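Aspartate-semialdehyde dehydrogenase (Vibrio cholerae, PDB 2R00) catalyses the NADPH-dependent reductive dephosphorylation of L-aspartyl-4-phosphate to L-aspartate-semialdehyde, a step toward lysine, threonine and methionine. Local coordinates at residues P142-V147 against K222-P227; M214-E219 against V231-V236. All coordinates share one frame; numbering follows the deposited sequence.

Contact 1 (P142-V147 against K222-P227)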
ATOM      1  N   PRO A 142      13.750  14.758  -8.044  1.00 28.10           N
ATOM      2  CA  PRO A 142      15.192  14.662  -7.745  1.00 28.95           C
ATOM      3  C   PRO A 142      15.823  13.323  -8.141  1.00 29.62           C
ATOM      4  O   PRO A 142      16.971  13.294  -8.575  1.00 29.86           O
ATOM      5  CB  PRO A 142      15.247  14.837  -6.218  1.00 28.69           C
ATOM      6  CG  PRO A 142      13.984  15.575  -5.884  1.00 28.37           C
ATOM      7  CD  PRO A 142      12.970  15.040  -6.825  1.00 28.15           C
ATOM      8  N   ILE A 143      15.086  12.226  -7.974  1.00 29.95           N
ATOM      9  CA  ILE A 143      15.554  10.908  -8.424  1.00 30.71           C
ATOM     10  C   ILE A 143      15.615  10.837  -9.955  1.00 31.19           C
ATOM     11  O   ILE A 143      16.601  10.361 -10.523  1.00 31.31           O
ATOM     12  CB  ILE A 143      14.673   9.759  -7.861  1.00 30.51           C
ATOM     13  CG1 ILE A 143      14.635   9.830  -6.324  1.00 30.68           C
ATOM     14  CG2 ILE A 143      15.179   8.407  -8.363  1.00 29.85           C
ATOM     15  CD1 ILE A 143      13.466   9.056  -5.654  1.00 30.78           C
ATOM     16  N   TYR A 144      14.567  11.320 -10.617  1.00 31.57           N
ATOM     17  CA  TYR A 144      14.532  11.377 -12.073  1.00 31.85           C
ATOM     18  C   TYR A 144      15.764  12.112 -12.613  1.00 31.97           C
ATOM     19  O   TYR A 144      16.491  11.588 -13.462  1.00 32.12           O
ATOM     20  CB  TYR A 144      13.256  12.079 -12.543  1.00 32.59           C
ATOM     21  CG  TYR A 144      13.082  12.106 -14.045  1.00 32.82           C
ATOM     22  CD1 TYR A 144      12.657  10.976 -14.729  1.00 32.70           C
ATOM     23  CD2 TYR A 144      13.323  13.273 -14.776  1.00 33.59           C
ATOM     24  CE1 TYR A 144      12.489  10.991 -16.105  1.00 33.88           C
ATOM     25  CE2 TYR A 144      13.156  13.301 -16.155  1.00 34.15           C
ATOM     26  CZ  TYR A 144      12.738  12.151 -16.813  1.00 34.88           C
ATOM     27  OH  TYR A 144      12.563  12.149 -18.184  1.00 35.39           O
ATOM     28  N   ASP A 145      15.997  13.313 -12.094  1.00 32.03           N
ATOM     29  CA  ASP A 145      17.140  14.145 -12.475  1.00 32.62           C
ATOM     30  C   ASP A 145      18.504  13.448 -12.305  1.00 32.88           C
ATOM     31  O   ASP A 145      19.347  13.472 -13.217  1.00 33.20           O
ATOM     32  CB  ASP A 145      17.100  15.458 -11.680  1.00 32.61           C
ATOM     33  CG  ASP A 145      15.964  16.374 -12.122  1.00 32.25           C
ATOM     34  OD1 ASP A 145      15.366  16.105 -13.189  1.00 31.96           O
ATOM     35  OD2 ASP A 145      15.679  17.361 -11.411  1.00 31.79           O
ATOM     36  N   ALA A 146      18.703  12.807 -11.153  1.00 32.87           N
ATOM     37  CA  ALA A 146      19.981  12.170 -10.833  1.00 32.71           C
ATOM     38  C   ALA A 146      20.257  10.940 -11.689  1.00 32.71           C
ATOM     39  O   ALA A 146      21.331  10.834 -12.290  1.00 32.96           O
ATOM     40  CB  ALA A 146      20.054  11.818  -9.353  1.00 32.83           C
ATOM     41  N   VAL A 147      19.293  10.024 -11.770  1.00 31.99           N
ATOM     42  CA  VAL A 147      19.549   8.712 -12.376  1.00 32.05           C
ATOM     43  C   VAL A 147      18.531   8.234 -13.416  1.00 31.92           C
ATOM     44  O   VAL A 147      18.682   7.151 -13.985  1.00 32.18           O
ATOM     45  CB  VAL A 147      19.718   7.608 -11.295  1.00 31.90           C
ATOM     46  CG1 VAL A 147      21.057   7.752 -10.584  1.00 32.29           C
ATOM     47  CG2 VAL A 147      18.576   7.648 -10.298  1.00 31.46           C
ATOM     48  N   LYS A 222       2.911  13.286 -19.055  1.00 22.82           N
ATOM     49  CA  LYS A 222       2.806  14.681 -19.490  1.00 22.85           C
ATOM     50  C   LYS A 222       3.723  15.605 -18.683  1.00 23.18           C
ATOM     51  O   LYS A 222       4.479  16.391 -19.259  1.00 23.60           O
ATOM     52  CB  LYS A 222       1.358  15.179 -19.398  1.00 22.40           C
ATOM     53  CG  LYS A 222       1.126  16.584 -19.942  1.00 21.20           C
ATOM     54  CD  LYS A 222      -0.360  16.864 -20.169  1.00 22.77           C
ATOM     55  CE  LYS A 222      -0.605  18.185 -20.914  1.00 22.48           C
ATOM     56  NZ  LYS A 222      -2.061  18.331 -21.314  1.00 24.09           N
ATOM     57  N   ILE A 223       3.647  15.523 -17.361  1.00 23.56           N
ATOM     58  CA  ILE A 223       4.430  16.410 -16.497  1.00 24.33           C
ATOM     59  C   ILE A 223       5.936  16.188 -16.690  1.00 25.40           C
ATOM     60  O   ILE A 223       6.686  17.152 -16.835  1.00 25.33           O
ATOM     61  CB  ILE A 223       3.993  16.319 -15.019  1.00 24.03           C
ATOM     62  CG1 ILE A 223       2.564  16.855 -14.879  1.00 23.75           C
ATOM     63  CG2 ILE A 223       4.937  17.124 -14.105  1.00 23.80           C
ATOM     64  CD1 ILE A 223       1.799  16.366 -13.636  1.00 21.88           C
ATOM     65  N   PHE A 224       6.360  14.927 -16.731  1.00 26.01           N
ATOM     66  CA  PHE A 224       7.761  14.593 -17.032  1.00 27.52           C
ATOM     67  C   PHE A 224       8.114  14.893 -18.486  1.00 28.38           C
ATOM     68  O   PHE A 224       9.295  14.937 -18.848  1.00 28.68           O
ATOM     69  CB  PHE A 224       8.047  13.107 -16.759  1.00 27.25           C
ATOM     70  CG  PHE A 224       8.379  12.777 -15.307  1.00 27.51           C
ATOM     71  CD1 PHE A 224       9.264  13.560 -14.573  1.00 28.04           C
ATOM     72  CD2 PHE A 224       7.840  11.643 -14.703  1.00 27.89           C
ATOM     73  CE1 PHE A 224       9.591  13.235 -13.239  1.00 29.29           C
ATOM     74  CE2 PHE A 224       8.162  11.309 -13.371  1.00 28.91           C
ATOM     75  CZ  PHE A 224       9.039  12.112 -12.643  1.00 26.98           C
ATOM     76  N   ASN A 225       7.085  15.081 -19.314  1.00 29.41           N
ATOM     77  CA  ASN A 225       7.229  15.224 -20.764  1.00 30.58           C
ATOM     78  C   ASN A 225       8.048  14.078 -21.363  1.00 31.43           C
ATOM     79  O   ASN A 225       8.971  14.291 -22.158  1.00 30.91           O
ATOM     80  CB  ASN A 225       7.820  16.595 -21.132  1.00 30.77           C
ATOM     81  CG  ASN A 225       7.662  16.917 -22.604  1.00 32.24           C
ATOM     82  OD1 ASN A 225       6.691  16.500 -23.250  1.00 33.20           O
ATOM     83  ND2 ASN A 225       8.623  17.651 -23.151  1.00 32.97           N
ATOM     84  N   ASP A 226       7.702  12.855 -20.969  1.00 32.10           N
ATOM     85  CA  ASP A 226       8.514  11.700 -21.300  1.00 32.99           C
ATOM     86  C   ASP A 226       7.618  10.480 -21.527  1.00 33.75           C
ATOM     87  O   ASP A 226       7.301   9.748 -20.583  1.00 33.65           O
ATOM     88  CB  ASP A 226       9.544  11.471 -20.185  1.00 32.85           C
ATOM     89  CG  ASP A 226      10.514  10.333 -20.484  1.00 34.26           C
ATOM     90  OD1 ASP A 226      11.493  10.186 -19.708  1.00 35.32           O
ATOM     91  OD2 ASP A 226      10.302   9.582 -21.460  1.00 33.19           O
ATOM     92  N   PRO A 227       7.211  10.255 -22.791  1.00 34.33           N
ATOM     93  CA  PRO A 227       6.346   9.131 -23.169  1.00 34.71           C
ATOM     94  C   PRO A 227       6.963   7.755 -22.913  1.00 34.90           C
ATOM     95  O   PRO A 227       6.235   6.753 -22.919  1.00 35.35           O
ATOM     96  CB  PRO A 227       6.124   9.342 -24.675  1.00 34.94           C
ATOM     97  CG  PRO A 227       7.239  10.222 -25.117  1.00 34.85           C
ATOM     98  CD  PRO A 227       7.568  11.092 -23.952  1.00 34.73           C
TER

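Contact 2 (M214-E219 against V231-V236)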
ATOM      1  N   MET A 214      -5.377   4.977 -15.288  1.00 24.29           N
ATOM      2  CA  MET A 214      -4.846   5.432 -16.577  1.00 23.14           C
ATOM      3  C   MET A 214      -4.622   6.940 -16.577  1.00 22.85           C
ATOM      4  O   MET A 214      -3.668   7.435 -17.176  1.00 22.29           O
ATOM      5  CB  MET A 214      -5.779   5.025 -17.728  1.00 23.52           C
ATOM      6  CG  MET A 214      -5.683   3.547 -18.121  1.00 23.22           C
ATOM      7  SD  MET A 214      -4.003   2.865 -18.193  1.00 27.52           S
ATOM      8  CE  MET A 214      -3.123   3.909 -19.381  1.00 26.88           C
ATOM      9  N   LYS A 215      -5.501   7.673 -15.902  1.00 22.17           N
ATOM     10  CA  LYS A 215      -5.364   9.129 -15.841  1.00 22.73           C
ATOM     11  C   LYS A 215      -4.079   9.546 -15.148  1.00 22.52           C
ATOM     12  O   LYS A 215      -3.436  10.501 -15.568  1.00 21.89           O
ATOM     13  CB  LYS A 215      -6.586   9.771 -15.188  1.00 23.15           C
ATOM     14  CG  LYS A 215      -7.732   9.982 -16.170  1.00 23.92           C
ATOM     15  CD  LYS A 215      -9.089  10.108 -15.507  1.00 28.43           C
ATOM     16  CE  LYS A 215      -9.017  10.717 -14.120  1.00 30.47           C
ATOM     17  NZ  LYS A 215      -8.785  12.178 -14.131  1.00 35.23           N
ATOM     18  N   MET A 216      -3.686   8.793 -14.119  1.00 22.82           N
ATOM     19  CA  MET A 216      -2.420   9.013 -13.428  1.00 23.43           C
ATOM     20  C   MET A 216      -1.221   8.767 -14.345  1.00 22.87           C
ATOM     21  O   MET A 216      -0.256   9.534 -14.336  1.00 22.61           O
ATOM     22  CB  MET A 216      -2.352   8.135 -12.180  1.00 23.65           C
ATOM     23  CG  MET A 216      -1.163   8.396 -11.277  1.00 24.85           C
ATOM     24  SD  MET A 216      -1.445   7.883  -9.548  1.00 26.13           S
ATOM     25  CE  MET A 216      -0.205   8.913  -8.775  1.00 25.46           C
ATOM     26  N   VAL A 217      -1.291   7.710 -15.151  1.00 22.05           N
ATOM     27  CA  VAL A 217      -0.265   7.439 -16.143  1.00 21.07           C
ATOM     28  C   VAL A 217      -0.090   8.640 -17.057  1.00 20.74           C
ATOM     29  O   VAL A 217       1.015   9.114 -17.258  1.00 19.92           O
ATOM     30  CB  VAL A 217      -0.630   6.213 -17.019  1.00 21.32           C
ATOM     31  CG1 VAL A 217       0.412   6.022 -18.119  1.00 20.79           C
ATOM     32  CG2 VAL A 217      -0.761   4.948 -16.174  1.00 19.70           C
ATOM     33  N   TRP A 218      -1.202   9.125 -17.602  1.00 21.10           N
ATOM     34  CA  TRP A 218      -1.179  10.192 -18.593  1.00 21.05           C
ATOM     35  C   TRP A 218      -0.716  11.516 -17.993  1.00 21.19           C
ATOM     36  O   TRP A 218       0.063  12.243 -18.623  1.00 21.10           O
ATOM     37  CB  TRP A 218      -2.553  10.334 -19.262  1.00 21.95           C
ATOM     38  CG  TRP A 218      -2.983   9.088 -20.004  1.00 22.73           C
ATOM     39  CD1 TRP A 218      -2.167   8.203 -20.676  1.00 23.57           C
ATOM     40  CD2 TRP A 218      -4.322   8.606 -20.174  1.00 24.07           C
ATOM     41  NE1 TRP A 218      -2.924   7.190 -21.231  1.00 24.03           N
ATOM     42  CE2 TRP A 218      -4.248   7.420 -20.952  1.00 23.52           C
ATOM     43  CE3 TRP A 218      -5.583   9.061 -19.753  1.00 24.37           C
ATOM     44  CZ2 TRP A 218      -5.379   6.679 -21.302  1.00 23.27           C
ATOM     45  CZ3 TRP A 218      -6.717   8.313 -20.103  1.00 23.83           C
ATOM     46  CH2 TRP A 218      -6.601   7.136 -20.864  1.00 22.98           C
ATOM     47  N   GLU A 219      -1.176  11.821 -16.779  1.00 20.71           N
ATOM     48  CA  GLU A 219      -0.670  12.991 -16.048  1.00 21.25           C
ATOM     49  C   GLU A 219       0.840  12.913 -15.791  1.00 21.30           C
ATOM     50  O   GLU A 219       1.551  13.882 -16.007  1.00 21.79           O
ATOM     51  CB  GLU A 219      -1.438  13.204 -14.737  1.00 20.98           C
ATOM     52  CG  GLU A 219      -2.904  13.615 -14.937  1.00 20.97           C
ATOM     53  CD  GLU A 219      -3.611  14.001 -13.640  1.00 21.56           C
ATOM     54  OE1 GLU A 219      -2.974  14.600 -12.757  1.00 21.93           O
ATOM     55  OE2 GLU A 219      -4.830  13.731 -13.520  1.00 23.58           O
ATOM     56  N   VAL A 231       4.325   3.813 -16.221  1.00 28.02           N
ATOM     57  CA  VAL A 231       3.686   4.083 -14.941  1.00 26.55           C
ATOM     58  C   VAL A 231       2.597   3.038 -14.736  1.00 25.95           C
ATOM     59  O   VAL A 231       1.733   2.850 -15.592  1.00 25.71           O
ATOM     60  CB  VAL A 231       3.049   5.494 -14.897  1.00 26.57           C
ATOM     61  CG1 VAL A 231       2.566   5.813 -13.479  1.00 25.55           C
ATOM     62  CG2 VAL A 231       4.037   6.577 -15.403  1.00 24.99           C
ATOM     63  N   ASN A 232       2.645   2.359 -13.602  1.00 25.23           N
ATOM     64  CA  ASN A 232       1.698   1.291 -13.295  1.00 24.61           C
ATOM     65  C   ASN A 232       1.012   1.559 -11.954  1.00 24.50           C
ATOM     66  O   ASN A 232       1.513   1.140 -10.907  1.00 24.10           O
ATOM     67  CB  ASN A 232       2.452  -0.042 -13.298  1.00 24.39           C
ATOM     68  CG  ASN A 232       3.178  -0.285 -14.617  1.00 23.67           C
ATOM     69  OD1 ASN A 232       2.543  -0.384 -15.656  1.00 23.92           O
ATOM     70  ND2 ASN A 232       4.507  -0.336 -14.579  1.00 22.12           N
ATOM     71  N   PRO A 233      -0.101   2.319 -11.972  1.00 24.86           N
ATOM     72  CA  PRO A 233      -0.782   2.674 -10.735  1.00 25.06           C
ATOM     73  C   PRO A 233      -1.839   1.669 -10.285  1.00 25.71           C
ATOM     74  O   PRO A 233      -2.483   1.003 -11.118  1.00 25.83           O
ATOM     75  CB  PRO A 233      -1.473   4.012 -11.079  1.00 25.15           C
ATOM     76  CG  PRO A 233      -1.093   4.322 -12.513  1.00 25.01           C
ATOM     77  CD  PRO A 233      -0.750   2.979 -13.111  1.00 24.68           C
ATOM     78  N   THR A 234      -2.003   1.581  -8.967  1.00 25.81           N
ATOM     79  CA  THR A 234      -3.108   0.876  -8.341  1.00 26.23           C
ATOM     80  C   THR A 234      -3.779   1.864  -7.397  1.00 26.95           C
ATOM     81  O   THR A 234      -3.179   2.316  -6.424  1.00 26.69           O
ATOM     82  CB  THR A 234      -2.633  -0.375  -7.577  1.00 25.96           C
ATOM     83  OG1 THR A 234      -1.899  -1.219  -8.468  1.00 25.92           O
ATOM     84  CG2 THR A 234      -3.836  -1.165  -7.036  1.00 26.42           C
ATOM     85  N   CYS A 235      -5.014   2.235  -7.717  1.00 28.18           N
ATOM     86  CA  CYS A 235      -5.724   3.232  -6.944  1.00 29.51           C
ATOM     87  C   CYS A 235      -6.717   2.509  -6.053  1.00 30.40           C
ATOM     88  O   CYS A 235      -7.715   1.963  -6.527  1.00 30.81           O
ATOM     89  CB  CYS A 235      -6.384   4.262  -7.870  1.00 29.54           C
ATOM     90  SG  CYS A 235      -5.132   5.162  -8.857  1.00 31.36           S
ATOM     91  N   VAL A 236      -6.401   2.492  -4.761  1.00 31.23           N
ATOM     92  CA  VAL A 236      -7.079   1.658  -3.779  1.00 32.29           C
ATOM     93  C   VAL A 236      -7.955   2.496  -2.860  1.00 32.87           C
ATOM     94  O   VAL A 236      -7.557   3.575  -2.402  1.00 32.97           O
ATOM     95  CB  VAL A 236      -6.035   0.851  -2.948  1.00 32.33           C
ATOM     96  CG1 VAL A 236      -6.667   0.203  -1.744  1.00 33.05           C
ATOM     97  CG2 VAL A 236      -5.392  -0.209  -3.814  1.00 33.09           C
TER

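Contact 1 (P142-V147 against K222-P227)
Tyr144 of helix 131-147 illustrates how one long side chain can join a helix to the turn that follows another, by using its ring on Phe224 and its hydroxyl on Asp226. Its first torsion sets CG opposite the backbone N (chi1 -176°), which sends the ring out from the helix toward residues 224-226. CB already touches the rim of Phe224, with Tyr144 CB lying 3.9 Å from Phe224 CE1. One bond further on, Tyr144 CG sits 3.8 Å from the same Phe224 CE1, and Tyr144 CD2 makes a similar approach to Phe224 CD1. The two rings form an offset face-to-face stack, with centroids of Tyr144 and Phe224 4.5 Å apart and planes inclined by 22°. Phe224 CD1 stands over the middle of the tyrosine ring, whereas Tyr144 CD1 lies over the periphery of the phenylalanine.

Beyond the stack the tyrosine tip turns polar. Tyr144 OH donates to Asp226 OD1 at 2.7 Å, reaching that oxygen on its anti side and 19° out of the carboxylate plane. Asp226 OD2 is hydrogen-bonded to Ser228 OG, so each carboxylate oxygen has a partner. Ile229 also packs on the side chains of Tyr144 and Phe224. Asp226 follows Asn225, the positive-phi C-prime residue of the Schellman motif that ends helix 211-223, and its own backbone N takes part in that motif.

Contact 2 (M214-E219 against V231-V236)
A helix packed on a strand of a sheet is the setting here: in the dimerisation domain, helix 211-223 runs over strand 230-238, with Met216 and Val217 resting on Val231 and Pro233. The short segments run roughly antiparallel, their axes approaching to 7.8 Å at an angle of 142°.

Val217 provides the closest touches. With CG1 opposite its backbone N (chi1 176°), the other branch, CG2, makes the closer approach to the strand. Val217 CG2 comes within 3.6 Å of Pro233 CD, the valine crossing the ring at about a right angle. The same Val217 CG2 lies 3.3 Å from Val231 O, while Val231 CB is 4.0 Å from Val217 CA. Met216 runs alongside Pro233 in the opposite sense. Met216 CB is 4.0 Å from Pro233 CG, and farther along the extended chain Met216 SD meets Pro233 CB at 4.2 Å.

The strand's other face meets the second subunit: Asn232 OD1 accepts from Ile301 N, and Thr234 OG1 bonds to Arg298 NH2, both of that subunit. Lys215, a predicted phosphate ligand, points away from the strand, with NZ bonded to Tyr101 OH. The side chain of Met216 lies about 6 Å from that of His244, the predicted proton acceptor. Buried and apolar between its side chains, the contact depends on shape and van der Waals fit rather than on directional bonds.

Overall arrangement
From the N terminus the chain first runs through the strands and helices of the nucleotide-binding domain up to strand 125-127, then enters helix 131-147, which starts at the catalytic Cys131 and carries the first segment of contact 1. It then passes through strand 149-159 and the unmodelled residues 170-198 to helix 211-223. This helix carries 214-219 of contact 2 and then leads into 222-227, where contact 1 closes a loop of 74 intervening residues. Strand 230-238 next closes contact 2 across just 11. The segments alternate along the sequence, so the two closures cross rather than nest. With centres 16 Å apart, they tie helix 211-223 to helix 131-147 and to strand 230-238.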